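Local coordinates for zinc-binding protein TroA (Treponema pallidum, PDB 1K0F), which binds zinc with high affinity and specificity in the periplasm and delivers it to the membrane permease of the TroABC import system, at residues Val80-Thr85 with Ser111-Ala116; Asp106-Ser111 with Lys145-Val150. One frame throughout, in Å; residues are numbered along the deposited sequence.

Contact 1. Residues Val80-Thr85 with Ser111-Ala116; sequences VAVSET and SYSVKA
S83 and S113 supply the polar link between the turn after strand 78-81 and helix 107-124. S113 OG donates to S83 OG over 2.7 Å, and S83 OG has a second partner in N58 OD1, which makes a short polar relay through a buried place. Serine suits both positions: its hydroxyl can serve as donor and acceptor, and it is small enough where the backbones come close, the S83 and S113 CA atoms being 4.4 Å apart.

Within the turn, T85 OG1 returns to V82 O at 2.8 Å, almost straight in line with the carbonyl (C=O...OG1 173°). Its chi1 of 66° sets OG1 between the backbone N and the carbonyl carbon, close enough to tie the turn to itself.

The apolar part rests on small groups. V82 CB lies 3.5 Å from A116 CB, and V82 CG2 meets S113 CB at 3.7 Å, so the branched valine straddles successive turns of the helix. A116 offers only a methyl, which lets V82 O settle 3.3 Å from A116 CB. At the margin, T85 O approaches Y112 CD1 obliquely at 3.5 Å, while the phenol reaches on to a hydrogen bond between Y112 OH and Q90 NE2.

Strand 78-81 is an outermost strand of the parallel four-stranded sheet, with strand 54-57 beside it. The arrangement is that of an alpha/beta lobe of a solute-binding protein: the turn at the C-terminal end of a strand rests on a helix, and the side chain of S83 in it lies about 9 Å from that of H102, a zinc ligand.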
ATOM      1  N   VAL A  80      14.515  10.012   2.224  1.00 34.90           N
ATOM      2  CA  VAL A  80      13.652  10.285   1.093  1.00 33.67           C
ATOM      3  C   VAL A  80      12.244   9.698   1.180  1.00 31.75           C
ATOM      4  O   VAL A  80      12.066   8.510   1.428  1.00 28.60           O
ATOM      5  CB  VAL A  80      14.328   9.782  -0.210  1.00 33.85           C
ATOM      6  CG1 VAL A  80      13.306   9.677  -1.336  1.00 35.79           C
ATOM      7  CG2 VAL A  80      15.463  10.724  -0.595  1.00 33.52           C
ATOM      8  N   ALA A  81      11.254  10.564   0.989  1.00 31.64           N
ATOM      9  CA  ALA A  81       9.857  10.161   0.974  1.00 30.94           C
ATOM     10  C   ALA A  81       9.638   9.961  -0.516  1.00 31.09           C
ATOM     11  O   ALA A  81       9.279  10.891  -1.235  1.00 30.24           O
ATOM     12  CB  ALA A  81       8.971  11.275   1.502  1.00 30.57           C
ATOM     13  N   VAL A  82       9.902   8.744  -0.967  1.00 32.81           N
ATOM     14  CA  VAL A  82       9.800   8.372  -2.373  1.00 33.83           C
ATOM     15  C   VAL A  82       8.587   8.849  -3.144  1.00 33.65           C
ATOM     16  O   VAL A  82       8.723   9.398  -4.241  1.00 35.14           O
ATOM     17  CB  VAL A  82       9.881   6.847  -2.542  1.00 33.99           C
ATOM     18  CG1 VAL A  82      11.198   6.335  -1.977  1.00 35.53           C
ATOM     19  CG2 VAL A  82       8.706   6.185  -1.843  1.00 35.84           C
ATOM     20  N   SER A  83       7.403   8.652  -2.583  1.00 32.91           N
ATOM     21  CA  SER A  83       6.184   9.035  -3.278  1.00 33.71           C
ATOM     22  C   SER A  83       5.871  10.530  -3.396  1.00 32.81           C
ATOM     23  O   SER A  83       5.122  10.943  -4.277  1.00 32.97           O
ATOM     24  CB  SER A  83       5.019   8.288  -2.652  1.00 34.47           C
ATOM     25  OG  SER A  83       5.433   6.969  -2.339  1.00 35.75           O
ATOM     26  N   GLU A  84       6.447  11.351  -2.532  1.00 31.27           N
ATOM     27  CA  GLU A  84       6.188  12.772  -2.628  1.00 30.10           C
ATOM     28  C   GLU A  84       6.855  13.309  -3.884  1.00 29.64           C
ATOM     29  O   GLU A  84       6.994  14.518  -4.048  1.00 30.58           O
ATOM     30  CB  GLU A  84       6.724  13.504  -1.404  1.00 31.26           C
ATOM     31  CG  GLU A  84       6.280  12.888  -0.104  1.00 32.60           C
ATOM     32  CD  GLU A  84       5.427  13.825   0.715  1.00 33.59           C
ATOM     33  OE1 GLU A  84       4.304  14.156   0.276  1.00 38.20           O
ATOM     34  OE2 GLU A  84       5.879  14.230   1.804  1.00 34.34           O
ATOM     35  N   THR A  85       7.297  12.413  -4.760  1.00 27.96           N
ATOM     36  CA  THR A  85       7.906  12.842  -6.010  1.00 26.75           C
ATOM     37  C   THR A  85       6.823  12.731  -7.071  1.00 25.29           C
ATOM     38  O   THR A  85       7.091  12.820  -8.263  1.00 27.77           O
ATOM     39  CB  THR A  85       9.114  11.962  -6.410  1.00 27.81           C
ATOM     40  OG1 THR A  85       8.675  10.630  -6.713  1.00 26.84           O
ATOM     41  CG2 THR A  85      10.123  11.921  -5.284  1.00 28.92           C
ATOM     42  N   SER A 111       5.428   3.971 -10.278  1.00 32.63           N
ATOM     43  CA  SER A 111       6.701   3.934 -10.986  1.00 35.15           C
ATOM     44  C   SER A 111       7.509   5.145 -10.530  1.00 37.10           C
ATOM     45  O   SER A 111       8.739   5.143 -10.575  1.00 36.64           O
ATOM     46  CB  SER A 111       6.479   4.004 -12.496  1.00 35.89           C
ATOM     47  OG  SER A 111       5.107   3.923 -12.810  1.00 37.21           O
ATOM     48  N   TYR A 112       6.796   6.185 -10.102  1.00 40.06           N
ATOM     49  CA  TYR A 112       7.427   7.407  -9.615  1.00 41.79           C
ATOM     50  C   TYR A 112       8.200   7.042  -8.343  1.00 40.68           C
ATOM     51  O   TYR A 112       9.424   7.167  -8.286  1.00 41.50           O
ATOM     52  CB  TYR A 112       6.362   8.474  -9.280  1.00 43.75           C
ATOM     53  CG  TYR A 112       5.830   9.274 -10.458  1.00 46.25           C
ATOM     54  CD1 TYR A 112       6.373  10.524 -10.786  1.00 46.53           C
ATOM     55  CD2 TYR A 112       4.751   8.805 -11.214  1.00 47.08           C
ATOM     56  CE1 TYR A 112       5.849  11.283 -11.837  1.00 46.35           C
ATOM     57  CE2 TYR A 112       4.221   9.559 -12.268  1.00 47.63           C
ATOM     58  CZ  TYR A 112       4.778  10.797 -12.571  1.00 46.54           C
ATOM     59  OH  TYR A 112       4.259  11.548 -13.603  1.00 46.82           O
ATOM     60  N   SER A 113       7.475   6.578  -7.331  1.00 38.46           N
ATOM     61  CA  SER A 113       8.081   6.201  -6.060  1.00 36.24           C
ATOM     62  C   SER A 113       9.173   5.147  -6.224  1.00 34.80           C
ATOM     63  O   SER A 113      10.146   5.131  -5.470  1.00 36.34           O
ATOM     64  CB  SER A 113       7.012   5.684  -5.100  1.00 35.35           C
ATOM     65  OG  SER A 113       5.992   6.643  -4.937  1.00 34.71           O
ATOM     66  N   VAL A 114       9.010   4.258  -7.198  1.00 32.78           N
ATOM     67  CA  VAL A 114      10.015   3.231  -7.427  1.00 29.11           C
ATOM     68  C   VAL A 114      11.208   3.953  -8.034  1.00 28.38           C
ATOM     69  O   VAL A 114      12.359   3.643  -7.717  1.00 28.36           O
ATOM     70  CB  VAL A 114       9.516   2.156  -8.400  1.00 28.43           C
ATOM     71  CG1 VAL A 114      10.689   1.319  -8.887  1.00 28.74           C
ATOM     72  CG2 VAL A 114       8.479   1.277  -7.721  1.00 26.14           C
ATOM     73  N   LYS A 115      10.915   4.930  -8.894  1.00 27.28           N
ATOM     74  CA  LYS A 115      11.950   5.734  -9.548  1.00 26.93           C
ATOM     75  C   LYS A 115      12.778   6.400  -8.459  1.00 24.15           C
ATOM     76  O   LYS A 115      14.008   6.435  -8.519  1.00 22.79           O
ATOM     77  CB  LYS A 115      11.317   6.805 -10.453  1.00 28.47           C
ATOM     78  CG  LYS A 115      12.293   7.467 -11.431  1.00 31.65           C
ATOM     79  CD  LYS A 115      12.128   8.981 -11.482  1.00 34.19           C
ATOM     80  CE  LYS A 115      12.181   9.494 -12.907  1.00 33.91           C
ATOM     81  NZ  LYS A 115      10.932  10.242 -13.234  1.00 40.26           N
ATOM     82  N   ALA A 116      12.068   6.919  -7.459  1.00 22.75           N
ATOM     83  CA  ALA A 116      12.668   7.583  -6.310  1.00 20.22           C
ATOM     84  C   ALA A 116      13.594   6.609  -5.582  1.00 17.33           C
ATOM     85  O   ALA A 116      14.729   6.942  -5.254  1.00 14.92           O
ATOM     86  CB  ALA A 116      11.569   8.074  -5.369  1.00 19.38           C
TER

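Contact 2. Residues Asp106-Ser111 with Lys145-Val150; sequences DVKLWS and KLDAYV
V107 and D147 both extend with a gamma carbon anti to the backbone N, CG1 of V107 at chi1 -179° and CG of D147 at 179°, and their side chains slide past each other in opposite directions. The torsion carries D147 CG toward the start of helix 107-124, and OD1 of its carboxylate accepts a weak bond from K108 N at 3.3 Å. D106, the N-cap, turns its own carboxylate forward: OD1 takes weak capping bonds from K108 N and from L109 N, the latter at 3.5 Å. Aspartate fits both places, being short and rich in acceptors beside the amide N-H groups of a helix start.

Beside this polar patch, V107 CG2 packs on L146 CG at 3.8 Å, the two side chains crossing at about a right angle, and Y260 touches both residues. The helix segments run nearly antiparallel (160°), with axes 9.3 Å apart.

D106 and D147 lie side by side, their OD1 atoms 3.9 Å apart. Such like charges should repel, but the positive end of the helix dipole and the shared K108 amide probably offset this. D147 OD1 has its stronger partner in Y178 OH, so the carboxylate links helix 129-156 both to a helix start and to helix 172-178.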
ATOM      1  N   ASP A 106      -1.702   2.408  -7.679  1.00 36.83           N
ATOM      2  CA  ASP A 106      -1.805   2.836  -9.062  1.00 35.52           C
ATOM      3  C   ASP A 106      -0.407   2.502  -9.581  1.00 34.13           C
ATOM      4  O   ASP A 106       0.495   3.334  -9.549  1.00 34.10           O
ATOM      5  CB  ASP A 106      -2.073   4.335  -9.197  1.00 37.35           C
ATOM      6  CG  ASP A 106      -2.240   4.764 -10.654  1.00 38.41           C
ATOM      7  OD1 ASP A 106      -1.812   4.005 -11.556  1.00 38.57           O
ATOM      8  OD2 ASP A 106      -2.800   5.856 -10.905  1.00 38.81           O
ATOM      9  N   VAL A 107      -0.237   1.255 -10.009  1.00 33.29           N
ATOM     10  CA  VAL A 107       1.032   0.748 -10.520  1.00 30.53           C
ATOM     11  C   VAL A 107       1.776   1.731 -11.402  1.00 31.28           C
ATOM     12  O   VAL A 107       2.990   1.851 -11.308  1.00 32.88           O
ATOM     13  CB  VAL A 107       0.816  -0.535 -11.325  1.00 28.29           C
ATOM     14  CG1 VAL A 107       2.133  -1.056 -11.820  1.00 28.29           C
ATOM     15  CG2 VAL A 107       0.103  -1.567 -10.480  1.00 25.01           C
ATOM     16  N   LYS A 108       1.042   2.430 -12.258  1.00 31.94           N
ATOM     17  CA  LYS A 108       1.639   3.391 -13.174  1.00 33.77           C
ATOM     18  C   LYS A 108       2.169   4.638 -12.469  1.00 33.30           C
ATOM     19  O   LYS A 108       3.145   5.248 -12.907  1.00 33.04           O
ATOM     20  CB  LYS A 108       0.603   3.791 -14.224  1.00 37.27           C
ATOM     21  CG  LYS A 108       1.138   3.876 -15.643  1.00 41.14           C
ATOM     22  CD  LYS A 108       0.802   5.225 -16.282  1.00 45.00           C
ATOM     23  CE  LYS A 108      -0.269   5.095 -17.360  1.00 45.73           C
ATOM     24  NZ  LYS A 108      -0.157   6.180 -18.377  1.00 48.84           N
ATOM     25  N   LEU A 109       1.514   5.024 -11.383  1.00 33.43           N
ATOM     26  CA  LEU A 109       1.913   6.202 -10.621  1.00 32.41           C
ATOM     27  C   LEU A 109       2.882   5.818  -9.511  1.00 32.06           C
ATOM     28  O   LEU A 109       3.435   6.676  -8.822  1.00 33.03           O
ATOM     29  CB  LEU A 109       0.680   6.878 -10.025  1.00 32.88           C
ATOM     30  CG  LEU A 109       0.915   8.090  -9.125  1.00 33.91           C
ATOM     31  CD1 LEU A 109       0.939   9.358  -9.969  1.00 35.09           C
ATOM     32  CD2 LEU A 109      -0.177   8.154  -8.067  1.00 33.81           C
ATOM     33  N   TRP A 110       3.082   4.519  -9.342  1.00 30.58           N
ATOM     34  CA  TRP A 110       3.994   4.025  -8.330  1.00 30.15           C
ATOM     35  C   TRP A 110       5.378   3.959  -8.948  1.00 31.08           C
ATOM     36  O   TRP A 110       6.377   3.892  -8.240  1.00 29.55           O
ATOM     37  CB  TRP A 110       3.569   2.637  -7.871  1.00 31.06           C
ATOM     38  CG  TRP A 110       4.489   2.025  -6.862  1.00 28.51           C
ATOM     39  CD1 TRP A 110       5.216   0.881  -7.006  1.00 27.50           C
ATOM     40  CD2 TRP A 110       4.746   2.510  -5.539  1.00 27.86           C
ATOM     41  NE1 TRP A 110       5.911   0.622  -5.853  1.00 27.58           N
ATOM     42  CE2 TRP A 110       5.647   1.602  -4.936  1.00 26.58           C
ATOM     43  CE3 TRP A 110       4.310   3.618  -4.804  1.00 28.97           C
ATOM     44  CZ2 TRP A 110       6.114   1.771  -3.628  1.00 27.82           C
ATOM     45  CZ3 TRP A 110       4.778   3.789  -3.502  1.00 28.56           C
ATOM     46  CH2 TRP A 110       5.671   2.864  -2.927  1.00 27.11           C
ATOM     47  N   SER A 111       5.428   3.971 -10.278  1.00 32.63           N
ATOM     48  CA  SER A 111       6.701   3.934 -10.986  1.00 35.15           C
ATOM     49  C   SER A 111       7.509   5.145 -10.530  1.00 37.10           C
ATOM     50  O   SER A 111       8.739   5.143 -10.575  1.00 36.64           O
ATOM     51  CB  SER A 111       6.479   4.004 -12.496  1.00 35.89           C
ATOM     52  OG  SER A 111       5.107   3.923 -12.810  1.00 37.21           O
ATOM     53  N   LYS A 145       3.740  -4.702 -16.489  1.00 36.80           N
ATOM     54  CA  LYS A 145       2.909  -5.879 -16.680  1.00 37.96           C
ATOM     55  C   LYS A 145       1.867  -5.896 -15.565  1.00 38.35           C
ATOM     56  O   LYS A 145       0.700  -6.200 -15.803  1.00 37.56           O
ATOM     57  CB  LYS A 145       3.752  -7.153 -16.617  1.00 38.41           C
ATOM     58  CG  LYS A 145       4.114  -7.739 -17.973  1.00 40.69           C
ATOM     59  CD  LYS A 145       5.237  -8.774 -17.843  1.00 43.41           C
ATOM     60  CE  LYS A 145       6.567  -8.260 -18.401  1.00 43.47           C
ATOM     61  NZ  LYS A 145       6.608  -6.763 -18.506  1.00 45.53           N
ATOM     62  N   LEU A 146       2.291  -5.547 -14.351  1.00 40.10           N
ATOM     63  CA  LEU A 146       1.396  -5.541 -13.189  1.00 40.85           C
ATOM     64  C   LEU A 146       0.239  -4.565 -13.364  1.00 41.17           C
ATOM     65  O   LEU A 146      -0.924  -4.908 -13.127  1.00 40.34           O
ATOM     66  CB  LEU A 146       2.167  -5.191 -11.906  1.00 40.69           C
ATOM     67  CG  LEU A 146       1.356  -5.114 -10.598  1.00 40.43           C
ATOM     68  CD1 LEU A 146       0.383  -6.278 -10.510  1.00 41.09           C
ATOM     69  CD2 LEU A 146       2.295  -5.140  -9.407  1.00 41.59           C
ATOM     70  N   ASP A 147       0.553  -3.344 -13.768  1.00 41.18           N
ATOM     71  CA  ASP A 147      -0.498  -2.372 -13.963  1.00 43.16           C
ATOM     72  C   ASP A 147      -1.435  -2.864 -15.055  1.00 43.44           C
ATOM     73  O   ASP A 147      -2.654  -2.729 -14.955  1.00 44.77           O
ATOM     74  CB  ASP A 147       0.080  -1.025 -14.369  1.00 44.09           C
ATOM     75  CG  ASP A 147      -0.995  -0.004 -14.611  1.00 45.66           C
ATOM     76  OD1 ASP A 147      -1.360   0.716 -13.656  1.00 45.82           O
ATOM     77  OD2 ASP A 147      -1.480   0.067 -15.759  1.00 47.35           O
ATOM     78  N   ALA A 148      -0.859  -3.440 -16.103  1.00 42.89           N
ATOM     79  CA  ALA A 148      -1.649  -3.942 -17.216  1.00 41.93           C
ATOM     80  C   ALA A 148      -2.601  -5.008 -16.717  1.00 41.28           C
ATOM     81  O   ALA A 148      -3.811  -4.917 -16.911  1.00 40.75           O
ATOM     82  CB  ALA A 148      -0.736  -4.513 -18.284  1.00 42.29           C
ATOM     83  N   TYR A 149      -2.027  -6.012 -16.063  1.00 41.45           N
ATOM     84  CA  TYR A 149      -2.766  -7.140 -15.515  1.00 41.60           C
ATOM     85  C   TYR A 149      -3.924  -6.683 -14.637  1.00 41.31           C
ATOM     86  O   TYR A 149      -5.054  -7.121 -14.823  1.00 39.07           O
ATOM     87  CB  TYR A 149      -1.799  -8.021 -14.718  1.00 43.13           C
ATOM     88  CG  TYR A 149      -2.422  -9.174 -13.956  1.00 45.99           C
ATOM     89  CD1 TYR A 149      -2.537 -10.439 -14.535  1.00 46.74           C
ATOM     90  CD2 TYR A 149      -2.840  -9.016 -12.631  1.00 46.00           C
ATOM     91  CE1 TYR A 149      -3.043 -11.520 -13.814  1.00 48.01           C
ATOM     92  CE2 TYR A 149      -3.347 -10.090 -11.902  1.00 47.23           C
ATOM     93  CZ  TYR A 149      -3.443 -11.336 -12.499  1.00 48.99           C
ATOM     94  OH  TYR A 149      -3.915 -12.405 -11.773  1.00 52.59           O
ATOM     95  N   VAL A 150      -3.639  -5.794 -13.691  1.00 42.63           N
ATOM     96  CA  VAL A 150      -4.663  -5.292 -12.782  1.00 44.81           C
ATOM     97  C   VAL A 150      -5.779  -4.571 -13.520  1.00 46.42           C
ATOM     98  O   VAL A 150      -6.909  -4.507 -13.039  1.00 46.09           O
ATOM     99  CB  VAL A 150      -4.065  -4.340 -11.728  1.00 45.34           C
ATOM    100  CG1 VAL A 150      -5.170  -3.783 -10.839  1.00 44.05           C
ATOM    101  CG2 VAL A 150      -3.031  -5.084 -10.890  1.00 45.90           C
TER

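Contacts 1 and 2 lie along one element, helix 107-124, with centres 14 Å apart and S111 common to both. Along the chain their segments alternate: 80-85, then 106-111, 111-116 and finally 145-150. Contact 2 holds the first turn of the helix against helix 129-156, and contact 1 sets the next turns under the end of an outer strand of the parallel sheet. They touch directly where W110 CZ3 packs 3.4 Å from S83 OG. Helix 129-156 is consistent with the long backbone helix that joins the two lobes in this family, so together the contacts connect the first lobe's sheet to that helix, near zinc ligand H102.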